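Local coordinates for protein antigen, P35 (Borreliella spielmanii A14S, PDB 6HPN) that is of unknown molecular function but belongs to the PFam54 outer surface lipoproteins of Lyme disease spirochaetes, which are thought to contribute to pathogenesis, at residues S36-D39 with S40-E44; N46-F49 with G50-E54; E73-N76 with E77-I80; D169-D172 with I173-Y177. All coordinates share one frame; numbering follows the deposited sequence.

Interaction 1: residues S36-D39 with S40-E44; sequences SEID and SNKGE
The K42 side chain folds back along D39, the two lying side by side and pointing the same way where helix 16-40 ends. This is a helix C-terminus that unwinds into a loop: the last helical bonds run from S40 N to S36 O (2.9 Å) and from N41 N to E37 O (3.1 Å), and N41 is the first residue to leave helical backbone angles. One tighter turn follows, in which K42 N bonds to D39 O at 3.1 Å, approaching from above the carbonyl plane. G43 then carries the chain off with positive phi (56°).

The turn places K42 CB against D39 O. From there the lysine runs extended, its CG passing the carbonyl oxygen I38 O at 3.6 Å. With K42 CG anti to its own carbonyl carbon (chi1 -79°), the chain is directed back over the helix end, and NZ arrives at D39 OD1 in a salt bridge of 3.0 Å. The ammonium meets this oxygen on the anti side and some way out of the carboxylate plane. D39 is buried, and its other oxygen, OD2, is hydrogen-bonded to T83 OG1 of helix 75-84, so both carboxylate oxygens have a partner and the rotation of the group is fixed. The charge on K42 would also suit the carbonyl-rich C-terminus beside it. N41 sits at the more exposed margin, its amide turned back over the last turn, with N41 CG lying 3.5 Å from E37 O.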
# COMPACT_ATOMS: atom_id res chain seq x y z
N SER A 36 4.95 -10.27 -4.40
CA SER A 36 3.58 -10.48 -3.91
C SER A 36 3.30 -11.99 -3.71
O SER A 36 2.62 -12.33 -2.71
CB SER A 36 2.56 -9.81 -4.79
OG SER A 36 2.34 -10.58 -5.96
N GLU A 37 3.77 -12.85 -4.62
CA GLU A 37 3.48 -14.31 -4.53
C GLU A 37 4.34 -14.89 -3.41
O GLU A 37 3.79 -15.69 -2.61
CB GLU A 37 3.55 -15.06 -5.87
CG GLU A 37 4.81 -14.90 -6.69
CD GLU A 37 4.60 -15.01 -8.21
OE1 GLU A 37 3.44 -15.11 -8.65
OE2 GLU A 37 5.62 -14.97 -8.95
N ILE A 38 5.58 -14.43 -3.27
CA ILE A 38 6.48 -14.86 -2.16
C ILE A 38 5.92 -14.38 -0.81
O ILE A 38 6.05 -15.13 0.19
CB ILE A 38 7.91 -14.33 -2.40
CG1 ILE A 38 8.61 -15.13 -3.49
CG2 ILE A 38 8.72 -14.30 -1.11
CD1 ILE A 38 9.74 -14.38 -4.12
N ASP A 39 5.36 -13.17 -0.75
CA ASP A 39 4.77 -12.62 0.49
C ASP A 39 3.55 -13.48 0.79
O ASP A 39 3.42 -13.94 1.94
CB ASP A 39 4.45 -11.13 0.37
CG ASP A 39 5.63 -10.24 0.74
OD1 ASP A 39 6.70 -10.81 1.01
OD2 ASP A 39 5.46 -9.00 0.79
N SER A 40 2.77 -13.76 -0.24
CA SER A 40 1.52 -14.54 -0.15
C SER A 40 1.76 -15.91 0.50
O SER A 40 1.02 -16.28 1.39
CB SER A 40 0.85 -14.68 -1.47
OG SER A 40 0.13 -15.89 -1.50
N ASN A 41 2.75 -16.69 0.09
CA ASN A 41 2.82 -18.05 0.69
C ASN A 41 3.80 -18.01 1.87
O ASN A 41 4.48 -18.98 2.09
CB ASN A 41 2.97 -19.14 -0.37
CG ASN A 41 4.14 -18.89 -1.28
OD1 ASN A 41 5.20 -18.51 -0.79
ND2 ASN A 41 3.91 -19.01 -2.57
N LYS A 42 3.80 -16.92 2.64
CA LYS A 42 4.36 -16.86 4.00
C LYS A 42 3.23 -17.04 5.03
O LYS A 42 3.56 -17.04 6.24
CB LYS A 42 4.95 -15.48 4.30
CG LYS A 42 6.33 -15.21 3.74
CD LYS A 42 6.85 -13.82 4.04
CE LYS A 42 8.09 -13.54 3.23
NZ LYS A 42 8.41 -12.10 3.14
N GLY A 43 1.96 -17.09 4.58
CA GLY A 43 0.77 -17.18 5.45
C GLY A 43 0.73 -16.04 6.46
O GLY A 43 1.47 -15.06 6.26
N GLU A 44 -0.12 -16.11 7.49
CA GLU A 44 -0.15 -15.07 8.55
C GLU A 44 -0.49 -15.72 9.87
O GLU A 44 -1.13 -16.77 9.88
CB GLU A 44 -1.12 -13.91 8.21
CG GLU A 44 -2.58 -14.27 7.98
CD GLU A 44 -3.56 -13.09 7.86
OE1 GLU A 44 -3.20 -11.95 8.17
OE2 GLU A 44 -4.70 -13.33 7.47

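Interaction 2: residues N46-F49 with G50-E54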
# COMPACT_ATOMS: atom_id res chain seq x y z
N ASN A 46 -2.68 -16.38 13.23
CA ASN A 46 -4.14 -16.41 13.52
C ASN A 46 -4.65 -15.04 13.96
O ASN A 46 -5.80 -14.73 13.60
CB ASN A 46 -4.48 -17.40 14.62
CG ASN A 46 -4.32 -18.82 14.13
OD1 ASN A 46 -5.29 -19.44 13.71
ND2 ASN A 46 -3.10 -19.32 14.13
N ASP A 47 -3.84 -14.31 14.73
CA ASP A 47 -4.15 -13.00 15.37
C ASP A 47 -3.83 -11.84 14.42
O ASP A 47 -4.01 -10.66 14.82
CB ASP A 47 -3.36 -12.80 16.67
CG ASP A 47 -1.84 -12.64 16.53
OD1 ASP A 47 -1.27 -12.59 15.39
OD2 ASP A 47 -1.23 -12.56 17.58
N GLN A 48 -3.35 -12.17 13.21
CA GLN A 48 -3.17 -11.21 12.08
C GLN A 48 -2.24 -10.11 12.59
O GLN A 48 -2.65 -8.94 12.55
CB GLN A 48 -4.54 -10.73 11.59
CG GLN A 48 -5.47 -11.89 11.29
CD GLN A 48 -6.85 -11.51 10.84
OE1 GLN A 48 -7.40 -10.46 11.16
NE2 GLN A 48 -7.46 -12.42 10.11
N PHE A 49 -1.07 -10.52 13.09
CA PHE A 49 0.03 -9.69 13.63
C PHE A 49 -0.50 -8.80 14.76
O PHE A 49 -0.07 -7.65 14.87
CB PHE A 49 0.70 -8.90 12.52
CG PHE A 49 1.47 -9.78 11.57
CD1 PHE A 49 2.62 -10.46 12.00
CD2 PHE A 49 1.06 -9.97 10.26
CE1 PHE A 49 3.33 -11.27 11.13
CE2 PHE A 49 1.77 -10.80 9.40
CZ PHE A 49 2.91 -11.44 9.83
N GLY A 50 -1.39 -9.35 15.58
CA GLY A 50 -1.99 -8.65 16.73
C GLY A 50 -2.91 -7.52 16.30
O GLY A 50 -3.14 -6.66 17.14
N MET A 51 -3.46 -7.52 15.08
CA MET A 51 -4.40 -6.45 14.62
C MET A 51 -5.84 -6.97 14.53
O MET A 51 -6.76 -6.16 14.46
CB MET A 51 -3.94 -5.87 13.28
CG MET A 51 -2.80 -4.90 13.48
SD MET A 51 -2.20 -4.10 11.98
CE MET A 51 -1.52 -5.57 11.22
N LYS A 52 -6.02 -8.27 14.61
CA LYS A 52 -7.36 -8.89 14.55
C LYS A 52 -8.29 -8.31 15.62
O LYS A 52 -9.42 -7.87 15.25
CB LYS A 52 -7.25 -10.41 14.72
CG LYS A 52 -8.58 -11.13 14.62
CD LYS A 52 -8.46 -12.52 14.05
CE LYS A 52 -9.63 -13.40 14.42
NZ LYS A 52 -9.18 -14.80 14.67
N ALA A 53 -7.90 -8.38 16.90
CA ALA A 53 -8.84 -8.22 18.03
C ALA A 53 -9.47 -6.83 17.95
O ALA A 53 -10.71 -6.76 18.01
CB ALA A 53 -8.18 -8.44 19.37
N GLU A 54 -8.66 -5.78 17.75
CA GLU A 54 -9.14 -4.38 17.92
C GLU A 54 -9.21 -3.62 16.59
O GLU A 54 -9.83 -2.54 16.58
CB GLU A 54 -8.30 -3.61 18.94
CG GLU A 54 -8.56 -4.00 20.40
CD GLU A 54 -10.01 -3.89 20.87
OE1 GLU A 54 -10.82 -3.22 20.18
OE2 GLU A 54 -10.33 -4.48 21.92
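Between D47 and K52 the backbone makes a tight reversal built from three successive residues with positive phi, Q48, F49 and G50. Q48 to M51 form a type I' beta turn, closed by M51 N to Q48 O at 3.0 Å. Around it runs a wider pi-turn, in which K52 N reaches D47 O at 3.1 Å; M51 N adds a weak second bond to that same oxygen. D47 O thus holds the start of helix 52-56 against the loop before it. A CB on G50 would run into F49 O, which is consistent with glycine at this point.

The D47 carboxylate bends over the turn, since its CG lies between the backbone N and the carbonyl carbon (chi1 68°), and OD1 accepts a weak bond of 3.2 Å from G50 N. On another part of the turn Q48 and K52 cross obliquely: the amide oxygen OE1 of Q48 rests on K52 CB at 3.6 Å, while its NE2 is hydrogen-bonded to D70 O, which fixes the rotation of the amide. F49 and M51 turn into the protein, touching I92 of helix 89-102, and the F49 ring meets Y82 of helix 75-84 edge-to-face. Their own contact is apolar, M51 bending at chi3 to bring its methyl CE to 4.2 Å from F49 CB. Farther along the lysine, K52 CD passes N46 O at 3.5 Å.

Interaction 3: residues E73-N76 with E77-I80; sequences EYLN and ERRI
L75 O accepts a hydrogen bond of 2.9 Å from R79 N, which lies in its carbonyl plane. It is one of three successive i to i+4 bonds that open helix 75-84, the others joining R78 N to Y74 O at 3.0 Å, nearly straight, and I80 N to N76 O. Y74 stands at the N-cap position, and its side chain packs on the first turn: the E77 carboxylate comes up at the ring edge, CD to Y74 CD1 at 3.9 Å, with the two planes 79° apart. A bend at chi2 (83°) curls the glutamate back to this place.

R78 also folds back, on the other flank of the Y74 backbone. Its guanidinium lies with one face over Y74 C, about 3.7 Å above it, and NH2 reaches L75 CA. NH1 bonds to the carbonyls of F69 and D71, and NH2 forms a salt bridge with E44. R79 turns the NE edge of its guanidinium to N76 OD1, 3.8 Å from NE, while NH1 bonds to T83, one turn on in the same helix, and NH2 to E128.

R78 thus offers this turn a flat face and R79 an edge. Their positive charges are probably balanced by E44 and E128: E44 joins the helix start to the loop after helix 16-40, the F69 and D71 carbonyls to the loop just before it, and E128 to helix 106-135.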
# COMPACT_ATOMS: atom_id res chain seq x y z
N GLU A 73 -12.05 -14.48 3.62
CA GLU A 73 -12.36 -13.72 2.38
C GLU A 73 -11.24 -12.71 2.07
O GLU A 73 -11.02 -12.47 0.86
CB GLU A 73 -13.70 -12.98 2.49
CG GLU A 73 -14.02 -12.12 1.27
CD GLU A 73 -15.42 -11.58 1.11
OE1 GLU A 73 -16.24 -11.74 2.01
OE2 GLU A 73 -15.68 -10.96 0.08
N TYR A 74 -10.59 -12.11 3.08
CA TYR A 74 -9.74 -10.89 2.94
C TYR A 74 -8.26 -11.25 3.16
O TYR A 74 -7.40 -10.37 3.25
CB TYR A 74 -10.28 -9.76 3.82
CG TYR A 74 -11.66 -9.27 3.47
CD1 TYR A 74 -11.94 -8.71 2.22
CD2 TYR A 74 -12.71 -9.35 4.38
CE1 TYR A 74 -13.21 -8.26 1.89
CE2 TYR A 74 -13.99 -8.92 4.05
CZ TYR A 74 -14.25 -8.37 2.80
OH TYR A 74 -15.51 -7.94 2.51
N LEU A 75 -7.93 -12.53 3.14
CA LEU A 75 -6.51 -12.98 3.22
C LEU A 75 -5.59 -12.10 2.34
O LEU A 75 -4.63 -11.55 2.86
CB LEU A 75 -6.47 -14.44 2.78
CG LEU A 75 -5.12 -15.14 3.00
CD1 LEU A 75 -5.02 -15.69 4.42
CD2 LEU A 75 -4.91 -16.24 1.95
N ASN A 76 -5.90 -11.97 1.06
CA ASN A 76 -5.06 -11.30 0.03
C ASN A 76 -4.99 -9.79 0.24
O ASN A 76 -3.91 -9.23 -0.02
CB ASN A 76 -5.57 -11.55 -1.39
CG ASN A 76 -4.58 -12.42 -2.11
OD1 ASN A 76 -3.38 -12.07 -2.19
ND2 ASN A 76 -5.07 -13.58 -2.52
N GLU A 77 -6.11 -9.17 0.61
CA GLU A 77 -6.16 -7.73 0.93
C GLU A 77 -5.21 -7.48 2.12
O GLU A 77 -4.40 -6.52 2.06
CB GLU A 77 -7.60 -7.28 1.21
CG GLU A 77 -8.50 -7.25 -0.02
CD GLU A 77 -9.13 -8.58 -0.44
OE1 GLU A 77 -8.78 -9.62 0.12
OE2 GLU A 77 -9.96 -8.58 -1.33
N ARG A 78 -5.26 -8.32 3.14
CA ARG A 78 -4.39 -8.16 4.34
C ARG A 78 -2.93 -8.40 3.92
O ARG A 78 -2.03 -7.71 4.41
CB ARG A 78 -4.83 -9.10 5.47
CG ARG A 78 -6.13 -8.69 6.17
CD ARG A 78 -6.37 -9.46 7.46
NE ARG A 78 -6.28 -10.90 7.24
CZ ARG A 78 -7.30 -11.72 6.95
NH1 ARG A 78 -8.55 -11.27 6.88
NH2 ARG A 78 -7.06 -13.00 6.74
N ARG A 79 -2.72 -9.35 3.02
CA ARG A 79 -1.37 -9.63 2.49
C ARG A 79 -0.84 -8.33 1.83
O ARG A 79 0.30 -7.91 2.13
CB ARG A 79 -1.44 -10.85 1.57
CG ARG A 79 -0.08 -11.45 1.21
CD ARG A 79 0.65 -10.62 0.17
NE ARG A 79 -0.11 -10.45 -1.06
CZ ARG A 79 0.11 -9.51 -1.95
NH1 ARG A 79 1.08 -8.61 -1.75
NH2 ARG A 79 -0.64 -9.45 -3.05
N ILE A 80 -1.65 -7.68 1.00
CA ILE A 80 -1.26 -6.43 0.30
C ILE A 80 -0.84 -5.42 1.36
O ILE A 80 0.26 -4.85 1.21
CB ILE A 80 -2.37 -5.95 -0.67
CG1 ILE A 80 -2.47 -6.91 -1.86
CG2 ILE A 80 -2.12 -4.52 -1.11
CD1 ILE A 80 -3.78 -6.85 -2.64

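Interaction 4: residues D169-D172 with I173-Y177; sequences DVDD and IIKEY
E176 N and K175 N donate to D172 O and D171 O, at 2.7 Å and 2.8 Å, and I173 N bonds almost straight to D169 O at 2.9 Å. With I174 N on V170 O, these make an unbroken run of i to i+4 bonds. The acidic side chains look outside the run for partners: D172 is paired with K168 one turn earlier, E176 with K197 and N193 of helix 187-197, and D169 with K165 and R119. Within the turn the D172 and E176 carboxylates approach to 4.7 Å between D172 OD2 and E176 OE2, and the lysines at K168 and K197 would ease that repulsion. E176 reaches this position with CG anti to its carbonyl carbon (chi1 -70°), so that OE2 lies 3.6 Å from D172 CB.

All of this belongs to helix 146-179, a long member of the all-helical Bbcrasp-1-type domain that forms the C-terminal part of the protein, and it lies against helices 89-102 and 187-197. Toward its exposed side, K175 bends at chi2 and chi3 and brings NZ to 3.8 Å from D171 CB; D171 OD2 is 4.4 Å from that nitrogen, opposite charges near each other but not in contact. Toward helix 89-102, V170 and I174 lie side by side, V170 touching V91 and L95 and I174 touching N94. Their mutual contact is methyl on methyl, V170 CG1 to I174 CD1 at 4.1 Å.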
# COMPACT_ATOMS: atom_id res chain seq x y z
N ASP A 169 6.70 7.44 7.73
CA ASP A 169 5.72 7.88 8.76
C ASP A 169 5.52 6.75 9.78
O ASP A 169 5.47 7.05 11.01
CB ASP A 169 4.43 8.39 8.11
CG ASP A 169 4.62 9.76 7.45
OD1 ASP A 169 5.69 10.33 7.60
OD2 ASP A 169 3.72 10.22 6.75
N VAL A 170 5.48 5.49 9.31
CA VAL A 170 5.27 4.28 10.15
C VAL A 170 6.47 4.06 11.08
O VAL A 170 6.24 3.77 12.25
CB VAL A 170 5.00 3.03 9.30
CG1 VAL A 170 5.35 1.75 10.05
CG2 VAL A 170 3.55 2.97 8.83
N ASP A 171 7.70 4.15 10.59
CA ASP A 171 8.89 4.02 11.46
C ASP A 171 8.88 5.16 12.50
O ASP A 171 9.28 4.90 13.63
CB ASP A 171 10.19 3.96 10.65
CG ASP A 171 10.42 2.64 9.92
OD1 ASP A 171 9.83 1.60 10.31
OD2 ASP A 171 11.17 2.67 8.95
N ASP A 172 8.42 6.37 12.14
CA ASP A 172 8.50 7.57 13.02
C ASP A 172 7.50 7.42 14.17
O ASP A 172 7.89 7.66 15.34
CB ASP A 172 8.25 8.86 12.23
CG ASP A 172 9.42 9.24 11.35
OD1 ASP A 172 10.46 8.62 11.51
OD2 ASP A 172 9.29 10.16 10.51
N ILE A 173 6.27 7.06 13.83
CA ILE A 173 5.19 6.71 14.79
C ILE A 173 5.78 5.72 15.80
O ILE A 173 5.63 5.93 17.00
CB ILE A 173 3.96 6.14 14.05
CG1 ILE A 173 3.15 7.24 13.35
CG2 ILE A 173 3.06 5.35 14.97
CD1 ILE A 173 2.14 6.74 12.29
N ILE A 174 6.46 4.68 15.32
CA ILE A 174 7.04 3.62 16.19
C ILE A 174 8.16 4.22 17.06
O ILE A 174 8.12 4.01 18.29
CB ILE A 174 7.52 2.43 15.33
CG1 ILE A 174 6.33 1.69 14.74
CG2 ILE A 174 8.41 1.48 16.12
CD1 ILE A 174 6.69 0.60 13.77
N LYS A 175 9.12 4.92 16.45
CA LYS A 175 10.26 5.54 17.15
C LYS A 175 9.72 6.47 18.23
O LYS A 175 10.16 6.34 19.37
CB LYS A 175 11.18 6.29 16.18
CG LYS A 175 12.45 5.54 15.81
CD LYS A 175 12.84 5.55 14.32
CE LYS A 175 13.42 4.22 13.86
NZ LYS A 175 13.58 4.13 12.39
N GLU A 176 8.76 7.34 17.87
CA GLU A 176 8.24 8.42 18.74
C GLU A 176 7.44 7.81 19.90
O GLU A 176 7.60 8.30 21.05
CB GLU A 176 7.42 9.42 17.93
CG GLU A 176 8.29 10.25 17.01
CD GLU A 176 7.58 10.88 15.82
OE1 GLU A 176 6.34 10.92 15.82
OE2 GLU A 176 8.28 11.33 14.90
N TYR A 177 6.65 6.78 19.60
CA TYR A 177 5.81 6.06 20.59
C TYR A 177 6.75 5.43 21.62
O TYR A 177 6.44 5.40 22.83
CB TYR A 177 4.89 5.05 19.89
CG TYR A 177 4.01 4.25 20.82
CD1 TYR A 177 2.75 4.70 21.23
CD2 TYR A 177 4.45 3.03 21.33
CE1 TYR A 177 1.97 3.95 22.12
CE2 TYR A 177 3.69 2.29 22.23
CZ TYR A 177 2.45 2.75 22.62
OH TYR A 177 1.72 1.97 23.49

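Overall arrangement
The four contacts follow one another along the chain, each closed locally, with no nesting or crossing. Interaction 1 ends helix 16-40, interaction 2 turns the following loop into helix 52-56, and interaction 3 begins helix 75-84. These three gather on R78 and R79: E44 of interaction 1 forms a salt bridge with R78, Q48 of interaction 2 packs on the same guanidinium, and R79 lies against S36 and D39. Interaction 4, far along the sequence on helix 146-179, touches none of them, its centre 20 to 25 Å from theirs. Helix 89-102 lies between, packing against F49 and M51 of interaction 2 and against V170, I174 and Y177 of interaction 4.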